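Local atomic coordinates of putative uncharacterized protein (PDB entry 3CNL), a protein that binds GTP through a circularly permuted GTPase domain and probably hydrolyses it during a late step of 50S ribosomal subunit assembly. Residues R29-P34 against K62-W67; E48-L53 against L94-L99; D163-L168 against G172-E177. All coordinates share one frame; numbering follows the deposited sequence.

Contact 1: residues R29-P34 against K62-W67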
ATOM      1  N   ARG A  29       3.337   2.365  -3.485  1.00 19.41           N
ATOM      2  CA  ARG A  29       1.929   2.578  -3.191  1.00 18.64           C
ATOM      3  C   ARG A  29       1.180   1.295  -3.504  1.00 19.11           C
ATOM      4  O   ARG A  29       1.701   0.451  -4.220  1.00 19.06           O
ATOM      5  CB  ARG A  29       1.379   3.696  -4.075  1.00 18.49           C
ATOM      6  CG  ARG A  29       2.124   5.053  -3.969  1.00 17.33           C
ATOM      7  CD  ARG A  29       1.269   6.142  -4.568  1.00 20.81           C
ATOM      8  NE  ARG A  29       2.005   7.387  -4.686  1.00 22.36           N
ATOM      9  CZ  ARG A  29       1.500   8.534  -5.117  1.00 24.17           C
ATOM     10  NH1 ARG A  29       0.220   8.623  -5.473  1.00 29.08           N
ATOM     11  NH2 ARG A  29       2.281   9.605  -5.178  1.00 24.68           N
ATOM     12  N   ASP A  30      -0.025   1.155  -2.965  1.00 19.81           N
ATOM     13  CA  ASP A  30      -0.932   0.056  -3.310  1.00 20.73           C
ATOM     14  C   ASP A  30      -1.765   0.588  -4.485  1.00 20.64           C
ATOM     15  O   ASP A  30      -2.325   1.675  -4.399  1.00 21.42           O
ATOM     16  CB  ASP A  30      -1.803  -0.318  -2.085  1.00 21.00           C
ATOM     17  CG  ASP A  30      -2.602  -1.609  -2.284  1.00 21.44           C
ATOM     18  OD1 ASP A  30      -3.263  -1.740  -3.322  1.00 20.47           O
ATOM     19  OD2 ASP A  30      -2.600  -2.493  -1.390  1.00 22.38           O
ATOM     20  N   ALA A  31      -1.807  -0.155  -5.595  1.00 20.50           N
ATOM     21  CA  ALA A  31      -2.589   0.225  -6.783  1.00 20.17           C
ATOM     22  C   ALA A  31      -4.084   0.294  -6.514  1.00 19.74           C
ATOM     23  O   ALA A  31      -4.837   0.934  -7.258  1.00 19.57           O
ATOM     24  CB  ALA A  31      -2.327  -0.779  -7.924  1.00 20.32           C
ATOM     25  N   ARG A  32      -4.540  -0.375  -5.461  1.00 19.94           N
ATOM     26  CA  ARG A  32      -5.986  -0.350  -5.134  1.00 19.68           C
ATOM     27  C   ARG A  32      -6.413   0.972  -4.485  1.00 20.76           C
ATOM     28  O   ARG A  32      -7.610   1.343  -4.461  1.00 20.60           O
ATOM     29  CB  ARG A  32      -6.330  -1.523  -4.226  1.00 19.32           C
ATOM     30  CG  ARG A  32      -6.054  -2.878  -4.843  1.00 19.18           C
ATOM     31  CD  ARG A  32      -6.214  -4.036  -3.844  1.00 18.94           C
ATOM     32  NE  ARG A  32      -5.241  -3.940  -2.733  1.00 19.19           N
ATOM     33  CZ  ARG A  32      -5.305  -4.667  -1.614  1.00 20.55           C
ATOM     34  NH1 ARG A  32      -6.295  -5.544  -1.451  1.00 19.80           N
ATOM     35  NH2 ARG A  32      -4.387  -4.529  -0.648  1.00 17.25           N
ATOM     36  N   ALA A  33      -5.433   1.691  -3.951  1.00 20.94           N
ATOM     37  CA  ALA A  33      -5.704   2.964  -3.282  1.00 20.95           C
ATOM     38  C   ALA A  33      -4.515   3.902  -3.463  1.00 21.67           C
ATOM     39  O   ALA A  33      -3.794   4.142  -2.508  1.00 22.02           O
ATOM     40  CB  ALA A  33      -5.957   2.713  -1.753  1.00 20.92           C
ATOM     41  N   PRO A  34      -4.269   4.396  -4.694  1.00 22.20           N
ATOM     42  CA  PRO A  34      -3.082   5.240  -4.931  1.00 22.94           C
ATOM     43  C   PRO A  34      -3.005   6.582  -4.234  1.00 23.75           C
ATOM     44  O   PRO A  34      -1.890   7.046  -3.984  1.00 24.09           O
ATOM     45  CB  PRO A  34      -3.059   5.412  -6.465  1.00 22.60           C
ATOM     46  CG  PRO A  34      -3.854   4.252  -6.954  1.00 22.46           C
ATOM     47  CD  PRO A  34      -4.966   4.098  -5.956  1.00 21.60           C
ATOM     48  N   LYS A  62      -8.905  -2.585 -14.706  1.00 30.63           N
ATOM     49  CA  LYS A  62      -9.460  -1.397 -15.338  1.00 31.09           C
ATOM     50  C   LYS A  62      -9.137  -0.109 -14.564  1.00 30.47           C
ATOM     51  O   LYS A  62      -8.739   0.895 -15.146  1.00 30.35           O
ATOM     52  CB  LYS A  62     -10.967  -1.579 -15.482  1.00 31.64           C
ATOM     53  CG  LYS A  62     -11.666  -0.561 -16.372  1.00 34.70           C
ATOM     54  CD  LYS A  62     -13.180  -0.739 -16.299  1.00 38.45           C
ATOM     55  CE  LYS A  62     -13.739  -0.450 -14.883  1.00 40.11           C
ATOM     56  NZ  LYS A  62     -13.359  -1.451 -13.808  1.00 41.29           N
ATOM     57  N   THR A  63      -9.309  -0.155 -13.246  1.00 29.98           N
ATOM     58  CA  THR A  63      -9.043   0.986 -12.369  1.00 28.88           C
ATOM     59  C   THR A  63      -7.526   1.301 -12.327  1.00 28.44           C
ATOM     60  O   THR A  63      -7.135   2.464 -12.326  1.00 28.12           O
ATOM     61  CB  THR A  63      -9.576   0.686 -10.953  1.00 29.26           C
ATOM     62  OG1 THR A  63     -10.927   0.210 -11.042  1.00 30.54           O
ATOM     63  CG2 THR A  63      -9.541   1.928 -10.075  1.00 28.79           C
ATOM     64  N   THR A  64      -6.691   0.265 -12.296  1.00 27.83           N
ATOM     65  CA  THR A  64      -5.232   0.450 -12.329  1.00 28.08           C
ATOM     66  C   THR A  64      -4.796   1.188 -13.588  1.00 28.82           C
ATOM     67  O   THR A  64      -4.024   2.138 -13.504  1.00 28.96           O
ATOM     68  CB  THR A  64      -4.450  -0.862 -12.215  1.00 27.86           C
ATOM     69  OG1 THR A  64      -4.772  -1.511 -10.975  1.00 27.55           O
ATOM     70  CG2 THR A  64      -2.924  -0.592 -12.260  1.00 26.38           C
ATOM     71  N   LYS A  65      -5.283   0.761 -14.752  1.00 28.94           N
ATOM     72  CA  LYS A  65      -4.960   1.492 -15.983  1.00 29.54           C
ATOM     73  C   LYS A  65      -5.351   2.965 -15.897  1.00 29.28           C
ATOM     74  O   LYS A  65      -4.577   3.837 -16.311  1.00 30.45           O
ATOM     75  CB  LYS A  65      -5.564   0.831 -17.221  1.00 29.91           C
ATOM     76  CG  LYS A  65      -5.026   1.443 -18.526  1.00 32.82           C
ATOM     77  CD  LYS A  65      -3.516   1.235 -18.648  1.00 37.44           C
ATOM     78  CE  LYS A  65      -2.822   2.534 -19.001  1.00 38.83           C
ATOM     79  NZ  LYS A  65      -1.675   2.303 -19.936  1.00 43.48           N
ATOM     80  N   LYS A  66      -6.523   3.264 -15.353  1.00 28.54           N
ATOM     81  CA  LYS A  66      -6.930   4.665 -15.199  1.00 28.17           C
ATOM     82  C   LYS A  66      -6.003   5.447 -14.279  1.00 27.59           C
ATOM     83  O   LYS A  66      -5.795   6.657 -14.459  1.00 26.71           O
ATOM     84  CB  LYS A  66      -8.370   4.772 -14.676  1.00 29.34           C
ATOM     85  CG  LYS A  66      -9.467   4.544 -15.734  1.00 29.98           C
ATOM     86  CD  LYS A  66      -9.672   5.786 -16.623  1.00 33.19           C
ATOM     87  CE  LYS A  66     -10.932   5.680 -17.541  1.00 31.91           C
ATOM     88  NZ  LYS A  66     -10.918   6.748 -18.601  1.00 32.78           N
ATOM     89  N   TRP A  67      -5.477   4.774 -13.257  1.00 26.66           N
ATOM     90  CA  TRP A  67      -4.494   5.414 -12.383  1.00 25.84           C
ATOM     91  C   TRP A  67      -3.198   5.715 -13.131  1.00 26.01           C
ATOM     92  O   TRP A  67      -2.642   6.810 -12.990  1.00 25.60           O
ATOM     93  CB  TRP A  67      -4.251   4.585 -11.108  1.00 24.42           C
ATOM     94  CG  TRP A  67      -5.321   4.797 -10.092  1.00 23.20           C
ATOM     95  CD1 TRP A  67      -6.239   3.882  -9.667  1.00 22.84           C
ATOM     96  CD2 TRP A  67      -5.603   6.013  -9.379  1.00 22.94           C
ATOM     97  NE1 TRP A  67      -7.070   4.450  -8.724  1.00 23.61           N
ATOM     98  CE2 TRP A  67      -6.695   5.753  -8.525  1.00 23.17           C
ATOM     99  CE3 TRP A  67      -5.018   7.291  -9.362  1.00 23.23           C
ATOM    100  CZ2 TRP A  67      -7.237   6.731  -7.685  1.00 23.72           C
ATOM    101  CZ3 TRP A  67      -5.536   8.251  -8.522  1.00 23.44           C
ATOM    102  CH2 TRP A  67      -6.647   7.967  -7.687  1.00 23.28           C
TER
HETATM  103  O   HOH W   1      -6.520  -0.073  -9.214  1.00 23.13           O

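Contact 2: residues E48-L53 against L94-L99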
ATOM      1  N   GLU A  48      14.754  12.351  -7.773  1.00 34.62           N
ATOM      2  CA  GLU A  48      14.057  11.694  -8.868  1.00 32.95           C
ATOM      3  C   GLU A  48      13.093  10.684  -8.258  1.00 31.17           C
ATOM      4  O   GLU A  48      13.517   9.721  -7.616  1.00 30.58           O
ATOM      5  CB  GLU A  48      15.058  11.016  -9.820  1.00 33.26           C
ATOM      6  CG  GLU A  48      14.431  10.280 -11.000  1.00 35.68           C
ATOM      7  CD  GLU A  48      13.700  11.198 -11.960  1.00 36.92           C
ATOM      8  OE1 GLU A  48      14.054  12.393 -12.022  1.00 39.96           O
ATOM      9  OE2 GLU A  48      12.765  10.730 -12.654  1.00 39.74           O
ATOM     10  N   THR A  49      11.799  10.910  -8.449  1.00 29.37           N
ATOM     11  CA  THR A  49      10.776  10.082  -7.808  1.00 28.07           C
ATOM     12  C   THR A  49      10.064   9.200  -8.837  1.00 27.78           C
ATOM     13  O   THR A  49       9.651   9.674  -9.894  1.00 27.26           O
ATOM     14  CB  THR A  49       9.746  10.942  -7.053  1.00 28.69           C
ATOM     15  OG1 THR A  49      10.412  11.701  -6.035  1.00 29.65           O
ATOM     16  CG2 THR A  49       8.639  10.083  -6.414  1.00 27.78           C
ATOM     17  N   ILE A  50       9.967   7.912  -8.513  1.00 26.66           N
ATOM     18  CA  ILE A  50       9.188   6.951  -9.294  1.00 26.34           C
ATOM     19  C   ILE A  50       7.982   6.511  -8.449  1.00 25.51           C
ATOM     20  O   ILE A  50       8.150   6.049  -7.318  1.00 25.60           O
ATOM     21  CB  ILE A  50      10.045   5.725  -9.648  1.00 26.51           C
ATOM     22  CG1 ILE A  50      11.365   6.170 -10.311  1.00 27.22           C
ATOM     23  CG2 ILE A  50       9.264   4.726 -10.538  1.00 25.92           C
ATOM     24  CD1 ILE A  50      12.310   5.026 -10.600  1.00 28.23           C
ATOM     25  N   ILE A  51       6.775   6.671  -8.980  1.00 24.78           N
ATOM     26  CA  ILE A  51       5.573   6.147  -8.307  1.00 23.82           C
ATOM     27  C   ILE A  51       5.370   4.711  -8.762  1.00 23.16           C
ATOM     28  O   ILE A  51       5.189   4.457  -9.949  1.00 23.58           O
ATOM     29  CB  ILE A  51       4.321   6.987  -8.609  1.00 23.83           C
ATOM     30  CG1 ILE A  51       4.493   8.397  -8.044  1.00 24.40           C
ATOM     31  CG2 ILE A  51       3.025   6.275  -8.066  1.00 24.83           C
ATOM     32  CD1 ILE A  51       3.495   9.434  -8.567  1.00 25.16           C
ATOM     33  N   LEU A  52       5.452   3.777  -7.823  1.00 21.84           N
ATOM     34  CA  LEU A  52       5.279   2.383  -8.126  1.00 21.13           C
ATOM     35  C   LEU A  52       3.911   1.938  -7.600  1.00 20.74           C
ATOM     36  O   LEU A  52       3.626   2.050  -6.405  1.00 18.98           O
ATOM     37  CB  LEU A  52       6.428   1.586  -7.495  1.00 21.38           C
ATOM     38  CG  LEU A  52       6.615   0.090  -7.736  1.00 21.34           C
ATOM     39  CD1 LEU A  52       8.020  -0.314  -7.307  1.00 21.44           C
ATOM     40  CD2 LEU A  52       5.632  -0.718  -6.946  1.00 23.96           C
ATOM     41  N   LEU A  53       3.054   1.466  -8.504  1.00 20.65           N
ATOM     42  CA  LEU A  53       1.721   1.018  -8.107  1.00 20.60           C
ATOM     43  C   LEU A  53       1.793  -0.472  -7.905  1.00 20.69           C
ATOM     44  O   LEU A  53       1.756  -1.230  -8.870  1.00 20.68           O
ATOM     45  CB  LEU A  53       0.677   1.386  -9.164  1.00 20.34           C
ATOM     46  CG  LEU A  53       0.523   2.884  -9.411  1.00 20.78           C
ATOM     47  CD1 LEU A  53      -0.598   3.126 -10.409  1.00 20.55           C
ATOM     48  CD2 LEU A  53       0.305   3.707  -8.095  1.00 19.51           C
ATOM     49  N   LEU A  94      11.827   0.066 -13.984  1.00 29.29           N
ATOM     50  CA  LEU A  94      12.419   1.127 -13.160  1.00 29.24           C
ATOM     51  C   LEU A  94      13.434   1.952 -13.951  1.00 30.09           C
ATOM     52  O   LEU A  94      13.484   3.182 -13.811  1.00 30.34           O
ATOM     53  CB  LEU A  94      13.074   0.551 -11.895  1.00 28.65           C
ATOM     54  CG  LEU A  94      12.161   0.020 -10.787  1.00 26.60           C
ATOM     55  CD1 LEU A  94      12.944  -0.918  -9.843  1.00 24.62           C
ATOM     56  CD2 LEU A  94      11.505   1.206 -10.032  1.00 24.97           C
ATOM     57  N   SER A  95      14.212   1.263 -14.792  1.00 30.67           N
ATOM     58  CA  SER A  95      15.282   1.856 -15.616  1.00 31.73           C
ATOM     59  C   SER A  95      16.041   2.987 -14.925  1.00 31.42           C
ATOM     60  O   SER A  95      15.951   4.148 -15.318  1.00 31.50           O
ATOM     61  CB  SER A  95      14.775   2.247 -17.012  1.00 32.76           C
ATOM     62  OG  SER A  95      14.799   1.098 -17.869  1.00 36.20           O
ATOM     63  N   PHE A  96      16.767   2.616 -13.872  1.00 30.92           N
ATOM     64  CA  PHE A  96      17.541   3.549 -13.068  1.00 30.92           C
ATOM     65  C   PHE A  96      18.717   4.120 -13.843  1.00 31.44           C
ATOM     66  O   PHE A  96      19.393   3.394 -14.574  1.00 31.46           O
ATOM     67  CB  PHE A  96      18.098   2.848 -11.834  1.00 29.99           C
ATOM     68  CG  PHE A  96      17.058   2.486 -10.794  1.00 29.13           C
ATOM     69  CD1 PHE A  96      16.227   3.465 -10.244  1.00 29.14           C
ATOM     70  CD2 PHE A  96      16.981   1.188 -10.308  1.00 28.08           C
ATOM     71  CE1 PHE A  96      15.282   3.140  -9.264  1.00 28.32           C
ATOM     72  CE2 PHE A  96      16.049   0.853  -9.323  1.00 27.54           C
ATOM     73  CZ  PHE A  96      15.202   1.832  -8.803  1.00 28.53           C
ATOM     74  N   ASP A  97      18.972   5.408 -13.631  1.00 31.91           N
ATOM     75  CA  ASP A  97      20.128   6.108 -14.177  1.00 32.90           C
ATOM     76  C   ASP A  97      21.387   5.531 -13.577  1.00 33.11           C
ATOM     77  O   ASP A  97      21.340   4.990 -12.474  1.00 33.22           O
ATOM     78  CB  ASP A  97      20.021   7.597 -13.838  1.00 33.20           C
ATOM     79  CG  ASP A  97      21.208   8.383 -14.308  1.00 33.95           C
ATOM     80  OD1 ASP A  97      21.324   8.580 -15.528  1.00 35.33           O
ATOM     81  OD2 ASP A  97      22.031   8.794 -13.462  1.00 36.81           O
ATOM     82  N   ARG A  98      22.513   5.653 -14.288  1.00 33.32           N
ATOM     83  CA  ARG A  98      23.816   5.129 -13.827  1.00 33.44           C
ATOM     84  C   ARG A  98      24.243   5.673 -12.467  1.00 31.67           C
ATOM     85  O   ARG A  98      24.875   4.972 -11.675  1.00 31.91           O
ATOM     86  CB  ARG A  98      24.940   5.385 -14.867  1.00 33.15           C
ATOM     87  CG  ARG A  98      25.162   6.856 -15.214  1.00 34.33           C
ATOM     88  CD  ARG A  98      26.459   7.140 -16.005  1.00 34.93           C
ATOM     89  NE  ARG A  98      26.604   8.582 -16.233  1.00 39.22           N
ATOM     90  CZ  ARG A  98      27.580   9.159 -16.939  1.00 38.94           C
ATOM     91  NH1 ARG A  98      27.606  10.483 -17.073  1.00 42.53           N
ATOM     92  NH2 ARG A  98      28.523   8.428 -17.515  1.00 40.33           N
ATOM     93  N   LEU A  99      23.896   6.913 -12.188  1.00 30.47           N
ATOM     94  CA  LEU A  99      24.296   7.531 -10.927  1.00 29.90           C
ATOM     95  C   LEU A  99      23.300   7.327  -9.786  1.00 28.83           C
ATOM     96  O   LEU A  99      23.484   7.900  -8.716  1.00 27.46           O
ATOM     97  CB  LEU A  99      24.511   9.045 -11.127  1.00 30.20           C
ATOM     98  CG  LEU A  99      25.592   9.453 -12.106  1.00 31.84           C
ATOM     99  CD1 LEU A  99      25.853  10.927 -11.871  1.00 33.00           C
ATOM    100  CD2 LEU A  99      26.873   8.588 -11.889  1.00 33.03           C
TER

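Contact 3: residues D163-L168 against G172-E177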
ATOM      1  N   ASP A 163     -12.528   8.751   5.570  1.00 29.31           N
ATOM      2  CA  ASP A 163     -12.302   8.082   4.302  1.00 28.34           C
ATOM      3  C   ASP A 163     -10.838   7.594   4.153  1.00 27.13           C
ATOM      4  O   ASP A 163     -10.583   6.472   3.718  1.00 26.37           O
ATOM      5  CB  ASP A 163     -12.684   9.014   3.164  1.00 28.69           C
ATOM      6  CG  ASP A 163     -12.579   8.347   1.824  1.00 29.73           C
ATOM      7  OD1 ASP A 163     -13.390   7.444   1.531  1.00 32.49           O
ATOM      8  OD2 ASP A 163     -11.690   8.727   1.055  1.00 31.20           O
ATOM      9  N   LEU A 164      -9.883   8.434   4.541  1.00 25.71           N
ATOM     10  CA  LEU A 164      -8.461   8.041   4.493  1.00 24.79           C
ATOM     11  C   LEU A 164      -8.149   6.866   5.431  1.00 23.80           C
ATOM     12  O   LEU A 164      -7.490   5.909   5.036  1.00 24.01           O
ATOM     13  CB  LEU A 164      -7.549   9.247   4.771  1.00 24.18           C
ATOM     14  CG  LEU A 164      -6.041   8.948   4.814  1.00 25.66           C
ATOM     15  CD1 LEU A 164      -5.531   8.449   3.467  1.00 23.73           C
ATOM     16  CD2 LEU A 164      -5.217  10.159   5.330  1.00 25.71           C
ATOM     17  N   ALA A 165      -8.659   6.915   6.659  1.00 22.60           N
ATOM     18  CA  ALA A 165      -8.491   5.798   7.593  1.00 21.55           C
ATOM     19  C   ALA A 165      -9.113   4.508   7.037  1.00 21.03           C
ATOM     20  O   ALA A 165      -8.502   3.441   7.107  1.00 21.33           O
ATOM     21  CB  ALA A 165      -9.090   6.148   8.963  1.00 21.66           C
ATOM     22  N   ALA A 166     -10.315   4.616   6.473  1.00 19.98           N
ATOM     23  CA  ALA A 166     -11.030   3.468   5.939  1.00 20.03           C
ATOM     24  C   ALA A 166     -10.216   2.806   4.814  1.00 20.28           C
ATOM     25  O   ALA A 166     -10.057   1.599   4.801  1.00 21.31           O
ATOM     26  CB  ALA A 166     -12.384   3.904   5.427  1.00 19.51           C
ATOM     27  N   LYS A 167      -9.666   3.617   3.915  1.00 20.12           N
ATOM     28  CA  LYS A 167      -8.868   3.130   2.774  1.00 20.98           C
ATOM     29  C   LYS A 167      -7.533   2.502   3.198  1.00 20.79           C
ATOM     30  O   LYS A 167      -7.124   1.438   2.684  1.00 20.41           O
ATOM     31  CB  LYS A 167      -8.680   4.261   1.758  1.00 21.24           C
ATOM     32  CG  LYS A 167      -9.910   4.472   0.881  1.00 23.04           C
ATOM     33  CD  LYS A 167      -9.949   5.856   0.283  1.00 25.48           C
ATOM     34  CE  LYS A 167     -11.102   5.939  -0.719  1.00 26.87           C
ATOM     35  NZ  LYS A 167     -11.308   7.342  -1.192  1.00 27.92           N
ATOM     36  N   LEU A 168      -6.861   3.145   4.143  1.00 20.48           N
ATOM     37  CA  LEU A 168      -5.664   2.558   4.754  1.00 20.67           C
ATOM     38  C   LEU A 168      -5.953   1.264   5.512  1.00 20.58           C
ATOM     39  O   LEU A 168      -5.106   0.368   5.555  1.00 21.59           O
ATOM     40  CB  LEU A 168      -4.946   3.558   5.655  1.00 20.17           C
ATOM     41  CG  LEU A 168      -4.323   4.793   4.996  1.00 19.91           C
ATOM     42  CD1 LEU A 168      -3.828   5.748   6.067  1.00 22.83           C
ATOM     43  CD2 LEU A 168      -3.154   4.347   4.087  1.00 19.33           C
ATOM     44  N   GLY A 172      -4.531  -2.751   4.532  1.00 22.24           N
ATOM     45  CA  GLY A 172      -3.753  -3.321   5.661  1.00 22.40           C
ATOM     46  C   GLY A 172      -2.645  -2.445   6.208  1.00 23.39           C
ATOM     47  O   GLY A 172      -1.781  -2.903   6.966  1.00 23.16           O
ATOM     48  N   SER A 173      -2.664  -1.178   5.820  1.00 24.05           N
ATOM     49  CA  SER A 173      -1.678  -0.216   6.271  1.00 25.60           C
ATOM     50  C   SER A 173      -1.980   0.295   7.692  1.00 26.86           C
ATOM     51  O   SER A 173      -1.067   0.600   8.482  1.00 27.09           O
ATOM     52  CB  SER A 173      -1.624   0.931   5.272  1.00 25.95           C
ATOM     53  OG  SER A 173      -0.680   1.891   5.674  1.00 29.11           O
ATOM     54  N   LEU A 174      -3.262   0.389   8.015  1.00 27.30           N
ATOM     55  CA  LEU A 174      -3.667   0.824   9.339  1.00 28.50           C
ATOM     56  C   LEU A 174      -4.375  -0.324  10.059  1.00 30.06           C
ATOM     57  O   LEU A 174      -5.392  -0.806   9.586  1.00 30.00           O
ATOM     58  CB  LEU A 174      -4.539   2.092   9.230  1.00 27.82           C
ATOM     59  CG  LEU A 174      -5.017   2.870  10.459  1.00 28.70           C
ATOM     60  CD1 LEU A 174      -3.849   3.546  11.217  1.00 26.85           C
ATOM     61  CD2 LEU A 174      -6.050   3.904  10.021  1.00 27.49           C
ATOM     62  N   PRO A 175      -3.833  -0.767  11.216  1.00 32.16           N
ATOM     63  CA  PRO A 175      -4.448  -1.849  12.020  1.00 33.76           C
ATOM     64  C   PRO A 175      -5.812  -1.527  12.631  1.00 34.84           C
ATOM     65  O   PRO A 175      -6.049  -0.403  13.032  1.00 35.07           O
ATOM     66  CB  PRO A 175      -3.409  -2.091  13.143  1.00 33.87           C
ATOM     67  CG  PRO A 175      -2.123  -1.475  12.623  1.00 33.78           C
ATOM     68  CD  PRO A 175      -2.575  -0.291  11.820  1.00 32.57           C
ATOM     69  N   VAL A 176      -6.684  -2.539  12.704  1.00 36.60           N
ATOM     70  CA  VAL A 176      -8.003  -2.451  13.342  1.00 37.89           C
ATOM     71  C   VAL A 176      -7.918  -1.902  14.768  1.00 38.51           C
ATOM     72  O   VAL A 176      -8.772  -1.125  15.198  1.00 38.13           O
ATOM     73  CB  VAL A 176      -8.711  -3.829  13.319  1.00 38.23           C
ATOM     74  CG1 VAL A 176      -9.824  -3.917  14.345  1.00 38.66           C
ATOM     75  CG2 VAL A 176      -9.257  -4.106  11.930  1.00 38.68           C
ATOM     76  N   GLU A 177      -6.855  -2.294  15.466  1.00 39.32           N
ATOM     77  CA  GLU A 177      -6.571  -1.870  16.834  1.00 40.45           C
ATOM     78  C   GLU A 177      -6.457  -0.368  16.986  1.00 40.51           C
ATOM     79  O   GLU A 177      -6.749   0.167  18.049  1.00 41.10           O
ATOM     80  CB  GLU A 177      -5.266  -2.513  17.318  1.00 40.84           C
ATOM     81  CG  GLU A 177      -5.298  -4.040  17.365  1.00 43.23           C
ATOM     82  CD  GLU A 177      -5.037  -4.714  16.015  1.00 44.27           C
ATOM     83  OE1 GLU A 177      -5.525  -4.219  14.979  1.00 44.54           O
ATOM     84  OE2 GLU A 177      -4.352  -5.761  16.000  1.00 47.96           O
TER

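Contact 1: residues R29-P34 against K62-W67
Pro34 lays its ring over one face of the Trp67 indole. Its CG stands 3.4 Å from the centroid of the five-membered ring, only 6° off the normal, a close CH-pi contact; CD reaches NE1 and CE2, while CB leans toward the six-membered ring. With CG anti to its carbonyl carbon (chi1 -80°), Trp67 swings the indole off helix 61-73 to meet the proline. Were Trp67 replaced by alanine, Pro34 would probably lose the surface it lies on, and Glu246 O the indole N-H it accepts.

The polar link is made by water: it donates to Ala31 O at 2.8 Å and hydrogen-bonds Thr64 OG1 at 2.9 Å. The type I turn Asp30 to Ala33, closing strand 24-30, thereby packs on helix 61-73 within the circularly permuted GTPase domain, the Thr64 side chain about 4 Å from that of Val56, a GTP-binding residue.

An Asx turn lies within the type I turn, Asp30 OD1 accepting from Arg32 N at 2.8 Å. The Arg32 guanidinium meets the same carboxylate side-on, NE on OD1 and NH2 on OD2, in a salt bridge nearly coplanar with the guanidinium. Arg29 NH1 ties back to Pro34 O at 3.0 Å, approaching from above the carbonyl plane.

Contact 2: residues E48-L53 against L94-L99
Ile50 pushes its CD1 methyl toward the end of helix 87-94 and the loop after it, overlapping Leu94 and Phe96. That one methyl does all the close touching from the strand side. It lies 3.9 Å from Leu94 CD2, at the same separation from the carbonyl oxygen Leu94 O, and 3.8 Å from Phe96 CE1, a ring carbon it approaches obliquely. The isoleucine can extend this far because CG1 is anti to the carbonyl carbon and CD1 continues outward in a straight chain (chi2 176°).

On the other segment, Leu94 and Phe96 are themselves packed together: Leu94 CB sits 3.9 Å above one face of the phenyl ring, displaced toward its rim. The chain leaves helical geometry at Ser95, with positive phi (36°), and Leu94 and Phe96 on either side of it both bring their side-chain ends to Ile50. Leu52, two residues along the strand on the same side as Ile50, adds a lesser share of the buried surface. Further along the loop, Asp97 OD2 accepts from Leu99 N at 2.9 Å, an Asx turn in which the amide comes from above the carboxylate plane.

The contact is wholly apolar between side chains, while Leu94 O accepts a hydrogen bond from Arg77, which also pairs with Glu48. Here a helix end and the following loop pack on the parallel sheet of the P-loop GTPase fold. Strand 48-54 runs between strands 24-30 and 78-80; Leu94 also touches Ile79 of one neighbour and Phe96 touches Val26 of the other, where the chain leaves helix 87-94 and heads for strand 101-106.

Contact 3: residues D163-L168 against G172-E177
Leu174 packs back against the helix it has just left. Its CB lies 3.9 Å from Leu168 CB, CG is carried anti to the backbone N (chi1 -174°), and from there the CD2 branch reaches one turn down the helix to Ala165, 3.8 Å from the carbonyl O and 3.9 Å from CB.

The backbone holds this leucine in place. Leu168 O accepts from Leu174 N at 3.1 Å, the amide standing well above the carbonyl plane, and takes a second, weak bond from Ser173 N at 2.9 Å. The latter belongs to a Schellman motif that ends helix 162-170, with Gly172 as its C-prime residue; its positive phi (73°) is one that glycine adopts readily. Ser173 rests its CB and OG against Leu168 CD2. Earlier in the helix, Lys167 NZ bridges to Asp163 OD2 at 2.7 Å, one turn apart and on the carboxylate's syn lone pair.

Beyond the contact, Ala165 touches Ile184 and Asp163 pairs with Arg187, both on helix 182-196. The end of helix 162-170 leads through this loop to helix 182-196, and the Ser173 hydroxyl, bonded to Pro108 O, ties it to a residue of the GNP pocket.

In the fold
Contacts 1 and 2 share the sheet: strands 24-30 and 48-54 are neighbours in it, and Arg29 N lies 3.0 Å from Leu52 O, probably hydrogen-bonded. Leu53 also packs on Ala31 and Trp67, so the two join directly although their centres are about 18 Å apart. Contact 3 stands apart, its nearest atoms about 5 Å from contact 1 and about 13 Å from contact 2, on the opposite side of the chain's centre from the latter. Bound GNP lies about 7 Å from the Ser173 side chain, about 9 Å from that of Ala31 and about 13 Å from that of Leu94, placing contacts 1 and 3 nearer the nucleotide.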